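PDB 4DY0: glia-derived nexin from Homo sapiens, which inhibits thrombin, trypsin and urokinase as a serpin, binds heparin and promotes neurite extension by inhibiting thrombin. Local coordinates for residues A[17-22]-A[290-295]; A[52-57]-A[294-299]. All coordinates share one frame; numbering follows the deposited sequence.

Interaction 1 (A[17-22]-A[290-295]); sequences IQVFNQ and KVLGIT
Val19, on helix 5-26, meets Leu292 where the chain leaves helix 286-291 through a Schellman motif. Gly293 is the first residue to leave helical torsions, with a positive phi of 108°, and its N binds Lys290 O, so the chain turns away just after Leu292 has been presented to the long helix of the serpin body. A side chain at these backbone angles would collide with the preceding carbonyl oxygen. The buried part of the contact is apolar: Val19 CG2 lies 4.0 Å from Leu292 CD1, the two side chains crossing at about a right angle. Val19 is buried, and Ile39 of helix 36-47 and Pro288 of helix 286-291 add to the packing around it. Leu292 holds CG anti to its carbonyl carbon (chi1 -70°), and its two methyls serve different partners: CD1 turns to Val19 and CD2 to Gln18. Gln22 and Val291 pack closely as well, reaching toward each other tip to tip, the amide carbon CD of Gln22 standing 3.6 Å from Val291 CB; the extended chain of Gln22 also touches Pro288. The loose side is the fringe at Gln18, which is exposed to solvent. There the amide nitrogen NE2 of Gln18 ends 3.5 Å from Leu292 CD2.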
loop_
_atom_site.group_PDB
_atom_site.type_symbol
_atom_site.label_atom_id
_atom_site.label_comp_id
_atom_site.label_asym_id
_atom_site.label_seq_id
_atom_site.Cartn_x
_atom_site.Cartn_y
_atom_site.Cartn_z
ATOM N N ILE A 17 -1.069 0.327 8.116
ATOM C CA ILE A 17 -2.036 1.415 8.181
ATOM C C ILE A 17 -1.546 2.529 9.117
ATOM O O ILE A 17 -1.703 3.720 8.824
ATOM C CB ILE A 17 -3.426 0.904 8.612
ATOM C CG1 ILE A 17 -4.014 0.001 7.525
ATOM C CG2 ILE A 17 -4.372 2.067 8.895
ATOM C CD1 ILE A 17 -5.327 -0.658 7.915
ATOM N N GLN A 18 -0.941 2.138 10.232
ATOM C CA GLN A 18 -0.396 3.103 11.183
ATOM C C GLN A 18 0.627 4.005 10.511
ATOM O O GLN A 18 0.687 5.205 10.787
ATOM C CB GLN A 18 0.241 2.389 12.376
ATOM C CG GLN A 18 -0.769 1.888 13.394
ATOM C CD GLN A 18 -0.125 1.082 14.502
ATOM O OE1 GLN A 18 -0.626 0.023 14.880
ATOM N NE2 GLN A 18 0.992 1.574 15.026
ATOM N N VAL A 19 1.429 3.422 9.627
ATOM C CA VAL A 19 2.383 4.199 8.856
ATOM C C VAL A 19 1.640 5.193 7.972
ATOM O O VAL A 19 1.956 6.384 7.962
ATOM C CB VAL A 19 3.301 3.298 8.004
ATOM C CG1 VAL A 19 4.110 4.132 7.027
ATOM C CG2 VAL A 19 4.211 2.471 8.911
ATOM N N PHE A 20 0.635 4.711 7.245
ATOM C CA PHE A 20 -0.184 5.600 6.424
ATOM C C PHE A 20 -0.710 6.776 7.246
ATOM O O PHE A 20 -0.665 7.929 6.799
ATOM C CB PHE A 20 -1.353 4.837 5.796
ATOM C CG PHE A 20 -2.325 5.716 5.053
ATOM C CD1 PHE A 20 -2.112 6.041 3.720
ATOM C CD2 PHE A 20 -3.454 6.218 5.688
ATOM C CE1 PHE A 20 -3.003 6.845 3.035
ATOM C CE2 PHE A 20 -4.351 7.030 5.008
ATOM C CZ PHE A 20 -4.128 7.341 3.682
ATOM N N ASN A 21 -1.205 6.479 8.445
ATOM C CA ASN A 21 -1.791 7.502 9.309
ATOM C C ASN A 21 -0.778 8.565 9.710
ATOM O O ASN A 21 -1.124 9.722 9.946
ATOM C CB ASN A 21 -2.407 6.867 10.555
ATOM C CG ASN A 21 -3.632 6.043 10.235
ATOM O OD1 ASN A 21 -4.267 6.237 9.198
ATOM N ND2 ASN A 21 -3.979 5.121 11.127
ATOM N N GLN A 22 0.482 8.165 9.789
ATOM C CA GLN A 22 1.538 9.108 10.098
ATOM C C GLN A 22 1.772 10.040 8.931
ATOM O O GLN A 22 1.750 11.264 9.080
ATOM C CB GLN A 22 2.830 8.368 10.392
ATOM C CG GLN A 22 2.920 7.809 11.778
ATOM C CD GLN A 22 4.339 7.444 12.107
ATOM O OE1 GLN A 22 4.623 6.327 12.522
ATOM N NE2 GLN A 22 5.255 8.383 11.891
ATOM N N LYS A 290 10.661 4.840 12.282
ATOM C CA LYS A 290 11.310 5.305 13.504
ATOM C C LYS A 290 10.283 5.667 14.580
ATOM O O LYS A 290 10.432 5.293 15.740
ATOM C CB LYS A 290 12.181 6.527 13.226
ATOM C CG LYS A 290 13.393 6.274 12.355
ATOM C CD LYS A 290 14.247 7.540 12.275
ATOM C CE LYS A 290 15.403 7.375 11.307
ATOM N NZ LYS A 290 16.286 8.570 11.320
ATOM N N VAL A 291 9.249 6.407 14.192
ATOM C CA VAL A 291 8.210 6.820 15.130
ATOM C C VAL A 291 7.573 5.602 15.795
ATOM O O VAL A 291 7.141 5.672 16.950
ATOM C CB VAL A 291 7.117 7.662 14.435
ATOM C CG1 VAL A 291 5.916 7.866 15.360
ATOM C CG2 VAL A 291 7.689 8.994 13.968
ATOM N N LEU A 292 7.523 4.492 15.062
ATOM C CA LEU A 292 6.995 3.236 15.597
ATOM C C LEU A 292 7.988 2.538 16.523
ATOM O O LEU A 292 7.641 1.569 17.199
ATOM C CB LEU A 292 6.590 2.285 14.468
ATOM C CG LEU A 292 5.363 2.668 13.639
ATOM C CD1 LEU A 292 5.013 1.545 12.669
ATOM C CD2 LEU A 292 4.173 3.006 14.538
ATOM N N GLY A 293 9.223 3.026 16.548
ATOM C CA GLY A 293 10.237 2.479 17.442
ATOM C C GLY A 293 11.330 1.660 16.774
ATOM O O GLY A 293 12.151 1.050 17.457
ATOM N N ILE A 294 11.340 1.631 15.443
ATOM C CA ILE A 294 12.384 0.916 14.710
ATOM C C ILE A 294 13.470 1.898 14.290
ATOM O O ILE A 294 13.378 2.503 13.224
ATOM C CB ILE A 294 11.827 0.224 13.450
ATOM C CG1 ILE A 294 10.728 -0.770 13.826
ATOM C CG2 ILE A 294 12.942 -0.480 12.692
ATOM C CD1 ILE A 294 9.849 -1.173 12.659
ATOM N N THR A 295 14.491 2.054 15.127
ATOM C CA THR A 295 15.512 3.085 14.913
ATOM C C THR A 295 16.896 2.550 14.536
ATOM O O THR A 295 17.589 3.142 13.705
ATOM C CB THR A 295 15.668 3.980 16.160
ATOM O OG1 THR A 295 15.851 3.153 17.316
ATOM C CG2 THR A 295 14.436 4.845 16.354
#

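Interaction 2 (A[52-57]-A[294-299]); sequences GRTKKQ and ITDMFD
Arg53 and Asp296 cross at about a right angle and form a two-pronged, side-on salt bridge at the outer edge of the contact. Arg53 NE gives a nearly straight bond to Asp296 OD2 (2.8 Å), while Arg53 NH2 reaches the syn lone pair of Asp296 OD1 at 3.1 Å. The arginine chain bends at chi2 and chi3, bringing NE and NH2 to the carboxylate edge, and the guanidinium and carboxylate planes remain 39° apart. Gln57 also lies across Asp296 at about a right angle, but its amide works mainly on the backbone. Its OE1 accepts from two successive amides: Asp296 N, in the carbonyl plane on a lone pair at 3.0 Å, and Thr295 N, from above that plane. On the other branch, Gln57 NE2 donates to Thr295 OG1 at 3.2 Å and weakly to Asp296 OD1. These bonds fix the rotation of the amide and hold the start of the 3-10 turn 296-298 against the helix. An alanine at Gln57 would probably leave the amides of Thr295 and Asp296 without their shared acceptor and let the entry to the turn shift. One ordered water donates to Gln57 OE1 and accepts from Met297 N, extending this network. A second accepts from Thr54 OG1 and donates to Asp296 OD2 at 2.6 Å; Thr54 OG1 is also bound by Asn304 N. On the inner side, Thr54 CG2 sits 3.9 Å from Met297 CB, and Phe305 packs on both residues. Beyond them Met297 continues inward among Leu46 of helix 36-47, Leu289 of helix 286-291 and Ile320 of strand 319-328, so the turn lies between helix 52-62 and these elements.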
loop_
_atom_site.group_PDB
_atom_site.type_symbol
_atom_site.label_atom_id
_atom_site.label_comp_id
_atom_site.label_asym_id
_atom_site.label_seq_id
_atom_site.Cartn_x
_atom_site.Cartn_y
_atom_site.Cartn_z
ATOM N N GLY A 52 20.207 -9.016 17.448
ATOM C CA GLY A 52 20.290 -8.125 18.608
ATOM C C GLY A 52 19.143 -7.131 18.687
ATOM O O GLY A 52 18.014 -7.453 18.328
ATOM N N ARG A 53 19.436 -5.923 19.161
ATOM C CA ARG A 53 18.431 -4.860 19.293
ATOM C C ARG A 53 17.678 -4.580 17.998
ATOM O O ARG A 53 16.479 -4.328 18.018
ATOM C CB ARG A 53 19.083 -3.568 19.787
ATOM C CG ARG A 53 18.767 -3.207 21.232
ATOM C CD ARG A 53 17.844 -2.007 21.317
ATOM N NE ARG A 53 18.440 -0.817 20.706
ATOM C CZ ARG A 53 18.806 0.283 21.362
ATOM N NH1 ARG A 53 18.642 0.375 22.674
ATOM N NH2 ARG A 53 19.332 1.302 20.697
ATOM N N THR A 54 18.382 -4.613 16.874
ATOM C CA THR A 54 17.738 -4.365 15.592
ATOM C C THR A 54 16.580 -5.332 15.364
ATOM O O THR A 54 15.488 -4.923 14.959
ATOM C CB THR A 54 18.732 -4.462 14.430
ATOM O OG1 THR A 54 19.713 -3.427 14.560
ATOM C CG2 THR A 54 18.005 -4.308 13.095
ATOM N N LYS A 55 16.823 -6.614 15.629
ATOM C CA LYS A 55 15.790 -7.641 15.505
ATOM C C LYS A 55 14.700 -7.449 16.558
ATOM O O LYS A 55 13.512 -7.595 16.272
ATOM C CB LYS A 55 16.411 -9.038 15.630
ATOM C CG LYS A 55 15.421 -10.193 15.506
ATOM C CD LYS A 55 16.102 -11.524 15.798
ATOM C CE LYS A 55 15.095 -12.654 15.967
ATOM N NZ LYS A 55 14.395 -12.992 14.696
ATOM N N LYS A 56 15.120 -7.114 17.774
ATOM C CA LYS A 56 14.203 -6.897 18.891
ATOM C C LYS A 56 13.176 -5.788 18.605
ATOM O O LYS A 56 11.980 -5.959 18.851
ATOM C CB LYS A 56 14.998 -6.594 20.170
ATOM C CG LYS A 56 14.151 -6.359 21.412
ATOM N N GLN A 57 13.637 -4.655 18.086
ATOM C CA GLN A 57 12.726 -3.561 17.747
ATOM C C GLN A 57 11.719 -3.987 16.681
ATOM O O GLN A 57 10.528 -3.708 16.794
ATOM C CB GLN A 57 13.500 -2.329 17.286
ATOM C CG GLN A 57 14.371 -1.714 18.373
ATOM C CD GLN A 57 15.171 -0.524 17.873
ATOM O OE1 GLN A 57 15.390 -0.368 16.668
ATOM N NE2 GLN A 57 15.620 0.318 18.800
ATOM N N ILE A 294 11.340 1.631 15.443
ATOM C CA ILE A 294 12.384 0.916 14.710
ATOM C C ILE A 294 13.470 1.898 14.290
ATOM O O ILE A 294 13.378 2.503 13.224
ATOM C CB ILE A 294 11.827 0.224 13.450
ATOM C CG1 ILE A 294 10.728 -0.770 13.826
ATOM C CG2 ILE A 294 12.942 -0.480 12.692
ATOM C CD1 ILE A 294 9.849 -1.173 12.659
ATOM N N THR A 295 14.491 2.054 15.127
ATOM C CA THR A 295 15.512 3.085 14.913
ATOM C C THR A 295 16.896 2.550 14.536
ATOM O O THR A 295 17.589 3.142 13.705
ATOM C CB THR A 295 15.668 3.980 16.160
ATOM O OG1 THR A 295 15.851 3.153 17.316
ATOM C CG2 THR A 295 14.436 4.845 16.354
ATOM N N ASP A 296 17.299 1.442 15.152
ATOM C CA ASP A 296 18.653 0.919 14.972
ATOM C C ASP A 296 19.032 0.654 13.511
ATOM O O ASP A 296 20.084 1.090 13.051
ATOM C CB ASP A 296 18.857 -0.348 15.801
ATOM C CG ASP A 296 18.897 -0.073 17.293
ATOM O OD1 ASP A 296 18.642 1.082 17.708
ATOM O OD2 ASP A 296 19.188 -1.016 18.055
ATOM N N MET A 297 18.174 -0.058 12.787
ATOM C CA MET A 297 18.492 -0.459 11.418
ATOM C C MET A 297 18.860 0.710 10.506
ATOM O O MET A 297 19.476 0.512 9.462
ATOM C CB MET A 297 17.341 -1.256 10.804
ATOM C CG MET A 297 16.122 -0.433 10.421
ATOM S SD MET A 297 14.789 -1.515 9.859
ATOM C CE MET A 297 13.680 -0.324 9.113
ATOM N N PHE A 298 18.483 1.923 10.899
ATOM C CA PHE A 298 18.774 3.104 10.091
ATOM C C PHE A 298 20.041 3.803 10.555
ATOM O O PHE A 298 20.526 4.720 9.899
ATOM C CB PHE A 298 17.604 4.089 10.125
ATOM C CG PHE A 298 16.321 3.515 9.609
ATOM C CD1 PHE A 298 16.196 3.152 8.279
ATOM C CD2 PHE A 298 15.235 3.345 10.451
ATOM C CE1 PHE A 298 15.012 2.621 7.796
ATOM C CE2 PHE A 298 14.047 2.816 9.977
ATOM C CZ PHE A 298 13.936 2.452 8.647
ATOM N N ASP A 299 20.574 3.370 11.691
ATOM C CA ASP A 299 21.741 4.023 12.268
ATOM C C ASP A 299 23.021 3.316 11.853
ATOM O O ASP A 299 23.129 2.095 11.941
ATOM C CB ASP A 299 21.626 4.093 13.792
ATOM C CG ASP A 299 22.779 4.847 14.430
ATOM O OD1 ASP A 299 23.893 4.285 14.526
ATOM O OD2 ASP A 299 22.562 6.000 14.854
HETATM O O HOH W 1 15.822 -1.712 14.232
HETATM O O HOH W 2 20.726 -2.878 16.992
#

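Overall arrangement
Interactions 1 and 2 lie with their centres about 14 Å apart on the same side of the serpin fold and have Ile294 and Thr295 in common. Along the chain the order is 17-22, 52-57, then the continuous run 290-299, which is held first by helix 5-26 and then by helix 52-62. Gly293 O packs on Gln57 CD, 3.4 Å away, and Lys290 touches Phe298, so the two contacts adjoin directly. Between them Ile294 packs on Leu43 of helix 36-47 and on Leu58 and Val61 of helix 52-62. Together they tie the connection from helix 286-291 toward strand 319-328 to N-terminal helices, away from the predicted reactive bond.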